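Local coordinates for peroxisomal fatty acid beta-oxidation multifunctional protein MFP2 (Arabidopsis thaliana, PDB 2WTB) that hydrates long-chain enoyl-CoA and oxidises 3-hydroxyacyl-CoA of varied chain length in peroxisomal fatty acid beta-oxidation during seed germination, at residues I89-I94 and G266-A271; V498-F503 and S559-K564; A508-V513 and M566-M571. All blocks are in the same frame, centred on the assembly; numbering follows the deposited sequence.

The three contacts divide between the two catalytic parts of this multifunctional enzyme. Contact 1 joins a helix of the hydratase/isomerase part, 88-99, to helix 263-277; there the side chain of Ser90 lies about 7 Å from that of Glu119 and about 11 Å from that of Glu139, the two predicted active-site acids. Contacts 2 and 3 lie across the chain's centre from it, in the C-terminal domain of the dehydrogenase part, their centres about 52 and 56 Å from that of contact 1. Centre to centre these two are about 14 Å apart. Both use helix 498-514, and they meet where Tyr563 CD2 packs 4.3 Å from Phe511 CB.

Contact 1. Residues I89-I94 and G266-A271; sequences ISIDII and GLEKEA
Ile91 turns CG1 anti to its carbonyl carbon (chi1 -57°) and extends CD1 beyond it, so that this branch reaches helix 263-277; Leu267 takes the same kind of first torsion (chi1 -69°) and comes to meet it. The two side chains slide past one another in opposite directions. CG1 of Ile91 lies 3.9 Å from Leu267 CB and 4.1 Å from Leu267 CD1, while Ile91 CD1 continues to the methylene of Glu268, 3.7 Å from its CG. That glutamate chain crosses the isoleucine at about a right angle, using its apolar part for the contact. An alanine in place of Ile91 would remove both CG1 and CD1, and would probably leave Leu267 CB and the Glu268 methylene without their apolar partner and open a gap between the helices.

The axes of the two short segments make 130° between their N-to-C directions, oblique though nearer antiparallel than parallel, and approach to 9.9 Å. On 89-94 the helix widens into a pi-type turn, in which Ile94 N bonds to Ile89 O. Ser90 OG lies near Leu267 CD2. A water lies 2.7 Å from Ser90 OG and weakly donates to Leu267 O, 3.5 Å away.

Helix 88-99 belongs to the hydratase/isomerase part, and Ser90 lies near the predicted nucleophile Glu119. Direct contact with helix 263-277 is mainly apolar, made by carbons of Ile91, Leu267 and Glu268, while the polar link passes through one water whose bond to Leu267 O is weak.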
ATOM      1  N   ILE A  89      27.946  -0.459  12.415  1.00 72.39           N
ATOM      2  CA  ILE A  89      27.684   0.839  11.810  1.00 71.16           C
ATOM      3  C   ILE A  89      27.073   1.798  12.822  1.00 70.59           C
ATOM      4  O   ILE A  89      27.625   2.863  13.099  1.00 74.82           O
ATOM      5  CB  ILE A  89      26.743   0.717  10.603  1.00 64.91           C
ATOM      6  CG1 ILE A  89      27.361  -0.192   9.541  1.00 61.52           C
ATOM      7  CG2 ILE A  89      26.447   2.090  10.022  1.00 64.58           C
ATOM      8  CD1 ILE A  89      26.415  -0.543   8.419  1.00 64.06           C
ATOM      9  N   SER A  90      25.928   1.407  13.370  1.00 73.90           N
ATOM     10  CA  SER A  90      25.214   2.226  14.340  1.00 71.02           C
ATOM     11  C   SER A  90      26.146   2.778  15.412  1.00 72.52           C
ATOM     12  O   SER A  90      26.122   3.971  15.721  1.00 67.65           O
ATOM     13  CB  SER A  90      24.098   1.410  14.994  1.00 69.13           C
ATOM     14  OG  SER A  90      23.427   2.166  15.985  1.00 76.63           O
ATOM     15  N   ILE A  91      26.979   1.903  15.963  1.00 71.49           N
ATOM     16  CA  ILE A  91      27.799   2.250  17.115  1.00 69.06           C
ATOM     17  C   ILE A  91      29.216   2.687  16.747  1.00 72.06           C
ATOM     18  O   ILE A  91      29.628   3.801  17.065  1.00 69.35           O
ATOM     19  CB  ILE A  91      27.864   1.077  18.107  1.00 61.25           C
ATOM     20  CG1 ILE A  91      26.450   0.673  18.531  1.00 54.35           C
ATOM     21  CG2 ILE A  91      28.706   1.443  19.317  1.00 65.95           C
ATOM     22  CD1 ILE A  91      26.403  -0.578  19.368  1.00 54.75           C
ATOM     23  N   ASP A  92      29.959   1.811  16.078  1.00 67.14           N
ATOM     24  CA  ASP A  92      31.360   2.087  15.768  1.00 64.41           C
ATOM     25  C   ASP A  92      31.548   3.221  14.764  1.00 67.92           C
ATOM     26  O   ASP A  92      32.430   4.061  14.931  1.00 71.12           O
ATOM     27  CB  ASP A  92      32.067   0.826  15.268  1.00 76.35           C
ATOM     28  CG  ASP A  92      32.426  -0.125  16.392  1.00 87.87           C
ATOM     29  OD1 ASP A  92      33.216  -1.061  16.147  1.00 95.38           O
ATOM     30  OD2 ASP A  92      31.925   0.066  17.519  1.00 90.52           O
ATOM     31  N   ILE A  93      30.721   3.240  13.723  1.00 63.88           N
ATOM     32  CA  ILE A  93      30.866   4.230  12.659  1.00 59.86           C
ATOM     33  C   ILE A  93      30.118   5.524  12.956  1.00 58.30           C
ATOM     34  O   ILE A  93      30.714   6.600  13.003  1.00 70.21           O
ATOM     35  CB  ILE A  93      30.389   3.681  11.300  1.00 64.73           C
ATOM     36  CG1 ILE A  93      31.158   2.410  10.942  1.00 83.37           C
ATOM     37  CG2 ILE A  93      30.559   4.732  10.212  1.00 48.12           C
ATOM     38  CD1 ILE A  93      32.656   2.564  11.039  1.00 91.23           C
ATOM     39  N   ILE A  94      28.812   5.416  13.154  1.00 46.80           N
ATOM     40  CA  ILE A  94      27.970   6.591  13.340  1.00 61.50           C
ATOM     41  C   ILE A  94      28.165   7.265  14.699  1.00 62.89           C
ATOM     42  O   ILE A  94      28.317   8.485  14.779  1.00 62.58           O
ATOM     43  CB  ILE A  94      26.482   6.245  13.142  1.00 60.45           C
ATOM     44  CG1 ILE A  94      26.185   6.015  11.659  1.00 57.37           C
ATOM     45  CG2 ILE A  94      25.601   7.348  13.685  1.00 59.67           C
ATOM     46  CD1 ILE A  94      24.720   5.802  11.360  1.00 60.36           C
ATOM     47  N   GLY A 266      21.030   1.423  25.070  1.00 63.58           N
ATOM     48  CA  GLY A 266      19.952   1.502  24.103  1.00 69.88           C
ATOM     49  C   GLY A 266      20.388   1.093  22.711  1.00 62.98           C
ATOM     50  O   GLY A 266      19.670   0.378  22.014  1.00 63.75           O
ATOM     51  N   LEU A 267      21.571   1.546  22.305  1.00 67.16           N
ATOM     52  CA  LEU A 267      22.092   1.229  20.981  1.00 68.29           C
ATOM     53  C   LEU A 267      22.218  -0.277  20.782  1.00 75.64           C
ATOM     54  O   LEU A 267      21.618  -0.844  19.871  1.00 80.47           O
ATOM     55  CB  LEU A 267      23.445   1.910  20.751  1.00 66.01           C
ATOM     56  CG  LEU A 267      23.414   3.434  20.607  1.00 73.92           C
ATOM     57  CD1 LEU A 267      24.811   3.987  20.374  1.00 71.40           C
ATOM     58  CD2 LEU A 267      22.485   3.842  19.479  1.00 57.74           C
ATOM     59  N   GLU A 268      22.996  -0.919  21.645  1.00 82.97           N
ATOM     60  CA  GLU A 268      23.207  -2.358  21.555  1.00 89.01           C
ATOM     61  C   GLU A 268      21.887  -3.127  21.597  1.00 92.85           C
ATOM     62  O   GLU A 268      21.764  -4.195  20.995  1.00 70.84           O
ATOM     63  CB  GLU A 268      24.153  -2.823  22.663  1.00 69.75           C
ATOM     64  CG  GLU A 268      25.550  -2.236  22.535  1.00 93.72           C
ATOM     65  CD  GLU A 268      26.402  -2.455  23.770  1.00 99.82           C
ATOM     66  OE1 GLU A 268      25.900  -3.053  24.748  1.00 96.80           O
ATOM     67  OE2 GLU A 268      27.574  -2.024  23.761  1.00104.27           O
ATOM     68  N   LYS A 269      20.902  -2.574  22.298  1.00 68.80           N
ATOM     69  CA  LYS A 269      19.579  -3.184  22.370  1.00 69.88           C
ATOM     70  C   LYS A 269      18.883  -3.111  21.017  1.00 81.34           C
ATOM     71  O   LYS A 269      18.216  -4.058  20.601  1.00 70.27           O
ATOM     72  CB  LYS A 269      18.724  -2.497  23.434  1.00 69.39           C
ATOM     73  CG  LYS A 269      17.659  -3.393  24.050  1.00 79.08           C
ATOM     74  CD  LYS A 269      16.497  -3.633  23.106  1.00 82.57           C
ATOM     75  CE  LYS A 269      15.499  -4.623  23.694  1.00 88.05           C
ATOM     76  NZ  LYS A 269      16.047  -6.007  23.779  1.00 87.39           N
ATOM     77  N   GLU A 270      19.039  -1.975  20.342  1.00 76.78           N
ATOM     78  CA  GLU A 270      18.476  -1.779  19.012  1.00 76.91           C
ATOM     79  C   GLU A 270      19.184  -2.671  17.998  1.00 79.44           C
ATOM     80  O   GLU A 270      18.545  -3.288  17.146  1.00 82.22           O
ATOM     81  N   ALA A 271      20.507  -2.738  18.099  1.00 74.58           N
ATOM     82  CA  ALA A 271      21.302  -3.585  17.221  1.00 67.46           C
ATOM     83  C   ALA A 271      20.848  -5.037  17.302  1.00 78.09           C
ATOM     84  O   ALA A 271      20.830  -5.751  16.299  1.00 80.19           O
ATOM     85  CB  ALA A 271      22.774  -3.470  17.571  1.00 69.62           C
TER
HETATM   86  O   HOH W   1      21.337   0.672  16.752  1.00 71.63           O

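Contact 2. Residues V498-F503 and S559-K564; sequences VNRMFF and SERTYK
The C-terminal domain of 3-hydroxyacyl-CoA dehydrogenases supplies both sides of this contact: the start of helix 498-514, carrying Arg500 and Phe503, and the loop leading to helix 567-572, carrying Arg561 and Thr562. Thr562 brings its methyl up to the phenyl ring, with CG2 3.4 Å from Phe503 CE1 and 3.9 Å from Phe503 CZ, the two side chains crossing at about a right angle. The threonine places CG2 anti to its carbonyl carbon while OG1 sits between that carbon and the backbone N (chi1 64°), which makes the methyl the branch turned to the ring. Near the plane of the same ring, at its edge, Arg561 O stands 4.1 Å from Phe503 CE1. The ring also stacks on Phe554 of helix 544-557, so it links helix, loop and neighbouring helix.

Beyond the ring the two arginines come together. Arg500 is fully extended, and Arg561 NH2 approaches the edge of its guanidinium near its plane, 4.2 Å from Arg500 NH2. What gathers them is Glu638 of helix 624-644: its OE2 makes salt bridges with both Arg500 NE and Arg561 NH2. Arg500 has a second carboxylate through NH1, which forms a salt bridge with Glu645.

One carboxylate oxygen thus serves two guanidinium groups, and the shared Glu638 probably balances much of their positive charge. The buried guanidinium of Arg500 is held by Glu638 and Glu645, while the loop is joined to helix 498-514 directly by methyl-to-ring packing.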
ATOM      1  N   VAL A 498      -9.955  -9.822  -8.732  1.00 69.96           N
ATOM      2  CA  VAL A 498     -10.334  -9.538  -7.349  1.00 72.98           C
ATOM      3  C   VAL A 498     -11.642 -10.208  -6.928  1.00 69.92           C
ATOM      4  O   VAL A 498     -11.664 -11.009  -5.995  1.00 62.21           O
ATOM      5  CB  VAL A 498     -10.440  -8.022  -7.099  1.00 66.19           C
ATOM      6  CG1 VAL A 498     -10.863  -7.750  -5.666  1.00 61.42           C
ATOM      7  CG2 VAL A 498      -9.115  -7.344  -7.412  1.00 53.61           C
ATOM      8  N   ASN A 499     -12.730  -9.874  -7.614  1.00 72.42           N
ATOM      9  CA  ASN A 499     -14.039 -10.421  -7.278  1.00 59.73           C
ATOM     10  C   ASN A 499     -14.141 -11.928  -7.483  1.00 60.86           C
ATOM     11  O   ASN A 499     -14.755 -12.626  -6.681  1.00 57.04           O
ATOM     12  CB  ASN A 499     -15.140  -9.703  -8.059  1.00 61.65           C
ATOM     13  CG  ASN A 499     -15.353  -8.283  -7.582  1.00 72.41           C
ATOM     14  OD1 ASN A 499     -16.120  -7.524  -8.176  1.00 77.27           O
ATOM     15  ND2 ASN A 499     -14.675  -7.915  -6.502  1.00 76.69           N
ATOM     16  N   ARG A 500     -13.542 -12.429  -8.559  1.00 75.86           N
ATOM     17  CA  ARG A 500     -13.544 -13.865  -8.817  1.00 77.51           C
ATOM     18  C   ARG A 500     -12.763 -14.608  -7.740  1.00 69.93           C
ATOM     19  O   ARG A 500     -13.081 -15.741  -7.390  1.00 69.12           O
ATOM     20  CB  ARG A 500     -12.944 -14.174 -10.189  1.00 70.48           C
ATOM     21  CG  ARG A 500     -12.828 -15.662 -10.464  1.00 74.13           C
ATOM     22  CD  ARG A 500     -12.055 -15.948 -11.735  1.00 78.21           C
ATOM     23  NE  ARG A 500     -11.832 -17.380 -11.910  1.00 75.24           N
ATOM     24  CZ  ARG A 500     -11.109 -17.909 -12.890  1.00 68.82           C
ATOM     25  NH1 ARG A 500     -10.534 -17.123 -13.790  1.00 65.49           N
ATOM     26  NH2 ARG A 500     -10.959 -19.224 -12.969  1.00 60.94           N
ATOM     27  N   MET A 501     -11.735 -13.951  -7.221  1.00 70.12           N
ATOM     28  CA  MET A 501     -10.853 -14.535  -6.226  1.00 69.16           C
ATOM     29  C   MET A 501     -11.595 -14.800  -4.921  1.00 77.96           C
ATOM     30  O   MET A 501     -11.449 -15.861  -4.313  1.00 76.20           O
ATOM     31  CB  MET A 501      -9.698 -13.575  -5.963  1.00 68.96           C
ATOM     32  CG  MET A 501      -8.366 -14.230  -5.689  1.00 70.13           C
ATOM     33  SD  MET A 501      -7.094 -12.972  -5.493  1.00 80.75           S
ATOM     34  CE  MET A 501      -5.620 -13.977  -5.573  1.00193.38           C
ATOM     35  N   PHE A 502     -12.397 -13.827  -4.500  1.00 79.02           N
ATOM     36  CA  PHE A 502     -13.038 -13.871  -3.191  1.00 79.83           C
ATOM     37  C   PHE A 502     -14.511 -14.268  -3.220  1.00 81.46           C
ATOM     38  O   PHE A 502     -15.205 -14.157  -2.207  1.00 83.27           O
ATOM     39  CB  PHE A 502     -12.880 -12.525  -2.477  1.00 70.33           C
ATOM     40  CG  PHE A 502     -11.535 -12.334  -1.841  1.00 68.24           C
ATOM     41  CD1 PHE A 502     -11.303 -12.760  -0.546  1.00 80.76           C
ATOM     42  CD2 PHE A 502     -10.501 -11.737  -2.539  1.00 62.07           C
ATOM     43  CE1 PHE A 502     -10.065 -12.590   0.044  1.00 79.46           C
ATOM     44  CE2 PHE A 502      -9.263 -11.564  -1.954  1.00 64.32           C
ATOM     45  CZ  PHE A 502      -9.045 -11.991  -0.661  1.00 66.84           C
ATOM     46  N   PHE A 503     -14.997 -14.734  -4.365  1.00 71.07           N
ATOM     47  CA  PHE A 503     -16.391 -15.155  -4.438  1.00 74.56           C
ATOM     48  C   PHE A 503     -16.670 -16.414  -3.604  1.00 74.12           C
ATOM     49  O   PHE A 503     -17.749 -16.539  -3.026  1.00 68.77           O
ATOM     50  CB  PHE A 503     -16.884 -15.293  -5.888  1.00 71.75           C
ATOM     51  CG  PHE A 503     -16.713 -16.667  -6.476  1.00 75.85           C
ATOM     52  CD1 PHE A 503     -17.525 -17.717  -6.073  1.00 81.60           C
ATOM     53  CD2 PHE A 503     -15.764 -16.901  -7.458  1.00 73.58           C
ATOM     54  CE1 PHE A 503     -17.373 -18.978  -6.619  1.00 85.93           C
ATOM     55  CE2 PHE A 503     -15.608 -18.158  -8.010  1.00 73.49           C
ATOM     56  CZ  PHE A 503     -16.416 -19.198  -7.591  1.00 83.90           C
ATOM     57  N   SER A 559     -21.236 -22.887 -11.967  1.00 83.86           N
ATOM     58  CA  SER A 559     -22.279 -23.521 -11.160  1.00 91.72           C
ATOM     59  C   SER A 559     -21.775 -24.669 -10.281  1.00 98.09           C
ATOM     60  O   SER A 559     -22.126 -24.757  -9.104  1.00101.85           O
ATOM     61  CB  SER A 559     -23.420 -24.009 -12.055  1.00 92.14           C
ATOM     62  OG  SER A 559     -22.939 -24.888 -13.057  1.00 95.81           O
ATOM     63  N   GLU A 560     -20.956 -25.544 -10.854  1.00 97.88           N
ATOM     64  CA  GLU A 560     -20.482 -26.728 -10.141  1.00 98.08           C
ATOM     65  C   GLU A 560     -19.407 -26.405  -9.105  1.00 88.66           C
ATOM     66  O   GLU A 560     -18.763 -27.305  -8.566  1.00 89.64           O
ATOM     67  CB  GLU A 560     -19.960 -27.772 -11.130  1.00102.31           C
ATOM     68  N   ARG A 561     -19.218 -25.120  -8.828  1.00 84.19           N
ATOM     69  CA  ARG A 561     -18.194 -24.676  -7.889  1.00 86.52           C
ATOM     70  C   ARG A 561     -18.736 -23.606  -6.952  1.00 87.48           C
ATOM     71  O   ARG A 561     -17.988 -23.015  -6.175  1.00 92.43           O
ATOM     72  CB  ARG A 561     -16.987 -24.116  -8.644  1.00 81.48           C
ATOM     73  CG  ARG A 561     -16.047 -25.164  -9.207  1.00 83.79           C
ATOM     74  CD  ARG A 561     -15.219 -24.583 -10.339  1.00 90.41           C
ATOM     75  NE  ARG A 561     -14.758 -23.229 -10.041  1.00 92.67           N
ATOM     76  CZ  ARG A 561     -14.225 -22.409 -10.941  1.00 97.79           C
ATOM     77  NH1 ARG A 561     -14.087 -22.801 -12.199  1.00 99.11           N
ATOM     78  NH2 ARG A 561     -13.833 -21.193 -10.585  1.00 99.34           N
ATOM     79  N   THR A 562     -20.037 -23.353  -7.036  1.00 79.86           N
ATOM     80  CA  THR A 562     -20.650 -22.293  -6.249  1.00 81.96           C
ATOM     81  C   THR A 562     -21.810 -22.810  -5.404  1.00 89.44           C
ATOM     82  O   THR A 562     -22.353 -23.884  -5.665  1.00 81.44           O
ATOM     83  CB  THR A 562     -21.152 -21.139  -7.144  1.00 80.09           C
ATOM     84  OG1 THR A 562     -22.195 -21.614  -8.003  1.00 84.09           O
ATOM     85  CG2 THR A 562     -20.019 -20.589  -7.995  1.00 76.53           C
ATOM     86  N   TYR A 563     -22.181 -22.036  -4.389  1.00 98.43           N
ATOM     87  CA  TYR A 563     -23.314 -22.376  -3.540  1.00 96.01           C
ATOM     88  C   TYR A 563     -24.237 -21.179  -3.349  1.00 92.86           C
ATOM     89  O   TYR A 563     -23.870 -20.196  -2.705  1.00 90.15           O
ATOM     90  CB  TYR A 563     -22.840 -22.892  -2.180  1.00 98.42           C
ATOM     91  CG  TYR A 563     -23.977 -23.297  -1.270  1.00 99.30           C
ATOM     92  CD1 TYR A 563     -24.622 -24.513  -1.436  1.00 99.13           C
ATOM     93  CD2 TYR A 563     -24.409 -22.459  -0.249  1.00 96.95           C
ATOM     94  CE1 TYR A 563     -25.663 -24.886  -0.612  1.00107.91           C
ATOM     95  CE2 TYR A 563     -25.448 -22.823   0.581  1.00 95.09           C
ATOM     96  CZ  TYR A 563     -26.072 -24.037   0.396  1.00107.12           C
ATOM     97  OH  TYR A 563     -27.110 -24.409   1.218  1.00116.50           O
ATOM     98  N   LYS A 564     -25.437 -21.272  -3.914  1.00 92.84           N
ATOM     99  CA  LYS A 564     -26.423 -20.204  -3.804  1.00 93.80           C
ATOM    100  C   LYS A 564     -27.238 -20.340  -2.523  1.00 98.18           C
ATOM    101  O   LYS A 564     -28.293 -20.977  -2.509  1.00100.38           O
ATOM    102  CB  LYS A 564     -27.351 -20.202  -5.021  1.00 93.01           C
TER

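Contact 3. Residues A508-V513 and M566-M571; sequences AAMFLV and MIIPLM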
ATOM      1  N   ALA A 508     -18.433 -20.074   1.087  1.00 74.77           N
ATOM      2  CA  ALA A 508     -17.907 -21.069   2.015  1.00 74.09           C
ATOM      3  C   ALA A 508     -18.405 -20.774   3.421  1.00 87.71           C
ATOM      4  O   ALA A 508     -18.748 -21.684   4.177  1.00 94.72           O
ATOM      5  CB  ALA A 508     -16.392 -21.079   1.985  1.00 66.04           C
ATOM      6  N   ALA A 509     -18.440 -19.493   3.763  1.00 79.82           N
ATOM      7  CA  ALA A 509     -18.929 -19.060   5.062  1.00 76.73           C
ATOM      8  C   ALA A 509     -20.392 -19.449   5.244  1.00 87.91           C
ATOM      9  O   ALA A 509     -20.755 -20.099   6.226  1.00 93.60           O
ATOM     10  CB  ALA A 509     -18.757 -17.560   5.212  1.00 66.29           C
ATOM     11  N   MET A 510     -21.226 -19.056   4.288  1.00 80.01           N
ATOM     12  CA  MET A 510     -22.660 -19.302   4.379  1.00 85.87           C
ATOM     13  C   MET A 510     -23.010 -20.787   4.375  1.00 86.17           C
ATOM     14  O   MET A 510     -23.976 -21.199   5.014  1.00 99.84           O
ATOM     15  CB  MET A 510     -23.411 -18.568   3.268  1.00 92.09           C
ATOM     16  CG  MET A 510     -23.441 -17.061   3.457  1.00 93.25           C
ATOM     17  SD  MET A 510     -24.708 -16.247   2.470  1.00128.94           S
ATOM     18  CE  MET A 510     -24.471 -14.545   2.967  1.00105.39           C
ATOM     19  N   PHE A 511     -22.227 -21.589   3.659  1.00 85.51           N
ATOM     20  CA  PHE A 511     -22.430 -23.034   3.670  1.00 90.94           C
ATOM     21  C   PHE A 511     -22.180 -23.587   5.067  1.00 94.99           C
ATOM     22  O   PHE A 511     -22.890 -24.482   5.528  1.00 94.41           O
ATOM     23  CB  PHE A 511     -21.517 -23.735   2.662  1.00 90.34           C
ATOM     24  CG  PHE A 511     -21.442 -25.226   2.853  1.00 95.45           C
ATOM     25  CD1 PHE A 511     -20.361 -25.803   3.499  1.00 98.17           C
ATOM     26  CD2 PHE A 511     -22.460 -26.049   2.398  1.00 93.53           C
ATOM     27  CE1 PHE A 511     -20.292 -27.176   3.682  1.00 95.53           C
ATOM     28  CE2 PHE A 511     -22.397 -27.423   2.577  1.00 89.44           C
ATOM     29  CZ  PHE A 511     -21.311 -27.986   3.220  1.00 86.23           C
ATOM     30  N   LEU A 512     -21.165 -23.049   5.735  1.00 93.05           N
ATOM     31  CA  LEU A 512     -20.848 -23.447   7.099  1.00 93.08           C
ATOM     32  C   LEU A 512     -21.993 -23.083   8.036  1.00102.48           C
ATOM     33  O   LEU A 512     -22.337 -23.845   8.941  1.00102.00           O
ATOM     34  CB  LEU A 512     -19.556 -22.774   7.565  1.00 87.94           C
ATOM     35  CG  LEU A 512     -18.265 -23.226   6.881  1.00 91.64           C
ATOM     36  CD1 LEU A 512     -17.098 -22.351   7.309  1.00 94.02           C
ATOM     37  CD2 LEU A 512     -17.980 -24.691   7.174  1.00 84.49           C
ATOM     38  N   VAL A 513     -22.582 -21.913   7.813  1.00102.45           N
ATOM     39  CA  VAL A 513     -23.698 -21.446   8.627  1.00 93.88           C
ATOM     40  C   VAL A 513     -24.910 -22.354   8.475  1.00101.82           C
ATOM     41  O   VAL A 513     -25.524 -22.753   9.466  1.00110.75           O
ATOM     42  CB  VAL A 513     -24.085 -19.993   8.287  1.00 79.74           C
ATOM     43  CG1 VAL A 513     -25.552 -19.742   8.587  1.00 76.43           C
ATOM     44  CG2 VAL A 513     -23.207 -19.023   9.058  1.00 77.04           C
ATOM     45  N   MET A 566     -29.813 -19.404   0.133  1.00110.66           N
ATOM     46  CA  MET A 566     -31.061 -18.654   0.087  1.00110.49           C
ATOM     47  C   MET A 566     -31.193 -17.719   1.287  1.00112.47           C
ATOM     48  O   MET A 566     -32.198 -17.025   1.435  1.00114.15           O
ATOM     49  CB  MET A 566     -32.253 -19.613   0.027  1.00109.25           C
ATOM     50  CG  MET A 566     -33.487 -19.028  -0.637  1.00108.22           C
ATOM     51  SD  MET A 566     -33.232 -18.706  -2.394  1.00143.43           S
ATOM     52  CE  MET A 566     -32.964 -20.366  -3.012  1.00102.47           C
ATOM     53  N   ILE A 567     -30.170 -17.701   2.137  1.00112.82           N
ATOM     54  CA  ILE A 567     -30.187 -16.880   3.344  1.00114.85           C
ATOM     55  C   ILE A 567     -30.454 -15.406   3.041  1.00115.32           C
ATOM     56  O   ILE A 567     -31.426 -14.832   3.531  1.00116.26           O
ATOM     57  CB  ILE A 567     -28.871 -17.009   4.143  1.00103.00           C
ATOM     58  CG1 ILE A 567     -28.709 -18.435   4.674  1.00 97.48           C
ATOM     59  CG2 ILE A 567     -28.841 -16.010   5.292  1.00 88.94           C
ATOM     60  CD1 ILE A 567     -27.457 -18.637   5.499  1.00 89.37           C
ATOM     61  N   ILE A 568     -29.592 -14.799   2.232  1.00111.50           N
ATOM     62  CA  ILE A 568     -29.735 -13.387   1.891  1.00107.15           C
ATOM     63  C   ILE A 568     -31.090 -13.056   1.261  1.00107.45           C
ATOM     64  O   ILE A 568     -31.788 -12.159   1.734  1.00108.91           O
ATOM     65  CB  ILE A 568     -28.597 -12.894   0.973  1.00100.11           C
ATOM     66  CG1 ILE A 568     -27.296 -12.761   1.764  1.00 97.69           C
ATOM     67  CG2 ILE A 568     -28.962 -11.561   0.340  1.00 98.75           C
ATOM     68  CD1 ILE A 568     -26.165 -12.145   0.973  1.00 90.00           C
ATOM     69  N   PRO A 569     -31.467 -13.776   0.189  1.00106.89           N
ATOM     70  CA  PRO A 569     -32.746 -13.500  -0.474  1.00108.67           C
ATOM     71  C   PRO A 569     -33.922 -13.505   0.501  1.00112.84           C
ATOM     72  O   PRO A 569     -34.754 -12.599   0.460  1.00110.50           O
ATOM     73  CB  PRO A 569     -32.876 -14.658  -1.467  1.00103.47           C
ATOM     74  CG  PRO A 569     -31.473 -15.040  -1.770  1.00 99.32           C
ATOM     75  CD  PRO A 569     -30.723 -14.856  -0.482  1.00105.42           C
ATOM     76  N   LEU A 570     -33.980 -14.512   1.366  1.00118.26           N
ATOM     77  CA  LEU A 570     -35.059 -14.621   2.343  1.00120.80           C
ATOM     78  C   LEU A 570     -35.108 -13.408   3.269  1.00134.32           C
ATOM     79  O   LEU A 570     -36.173 -13.036   3.763  1.00143.95           O
ATOM     80  CB  LEU A 570     -34.915 -15.904   3.161  1.00110.13           C
ATOM     81  CG  LEU A 570     -35.205 -17.211   2.423  1.00107.95           C
ATOM     82  CD1 LEU A 570     -34.785 -18.409   3.259  1.00110.16           C
ATOM     83  CD2 LEU A 570     -36.677 -17.300   2.054  1.00109.76           C
ATOM     84  N   MET A 571     -33.952 -12.796   3.504  1.00131.44           N
ATOM     85  CA  MET A 571     -33.875 -11.610   4.347  1.00127.41           C
ATOM     86  C   MET A 571     -34.352 -10.379   3.585  1.00129.83           C
ATOM     87  O   MET A 571     -35.011  -9.504   4.149  1.00125.64           O
ATOM     88  CB  MET A 571     -32.445 -11.393   4.843  1.00121.82           C
ATOM     89  CG  MET A 571     -31.895 -12.532   5.681  1.00116.98           C
ATOM     90  SD  MET A 571     -30.203 -12.224   6.222  1.00169.74           S
ATOM     91  CE  MET A 571     -30.423 -10.725   7.177  1.00111.91           C
TER
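Met510 CE lies against Ile568, 3.6 Å from both its CG1 and its CD1, so the thioether methyl meets the end of the longer isoleucine branch rather than the CG2 side. The two side chains cross at about a right angle. One turn further along helix 498-514, Val513 CG1 touches Ile567 CD1 at 3.8 Å, and the same CD1 comes within 4.3 Å of the carbonyl oxygen Met510 O. Apart from that carbonyl, the contacts are between apolar side-chain carbons, and all four residues are buried.

The torsions explain the reach. In Met510, CG sits anti to the carbonyl carbon (chi1 -71°) and the chain beyond is extended, which carries CE far enough from its own helix to meet Ile568. Ile567 likewise sends its CG1 branch out straight, towards the valine. Met510 and Val513 lie on one face of their helix, three positions apart, whereas Ile567 and Ile568 are adjacent, so the pair at the start of the second helix touches two successive turns of the first.

A second shell surrounds these pairs. Phe536 of helix 535-542 packs on both Met510 and Val513, and Cys539 of the same helix touches Ile568, which also rests on Phe544 and Ile548 of helix 544-557.

The axes of the two short segments stand at 79° and 12.8 Å apart at closest approach. In the helical C-terminal domain of the dehydrogenase part, the segments are thus nearly perpendicular and bridged by long side chains, with helices 535-542 and 544-557 contributing side chains around them.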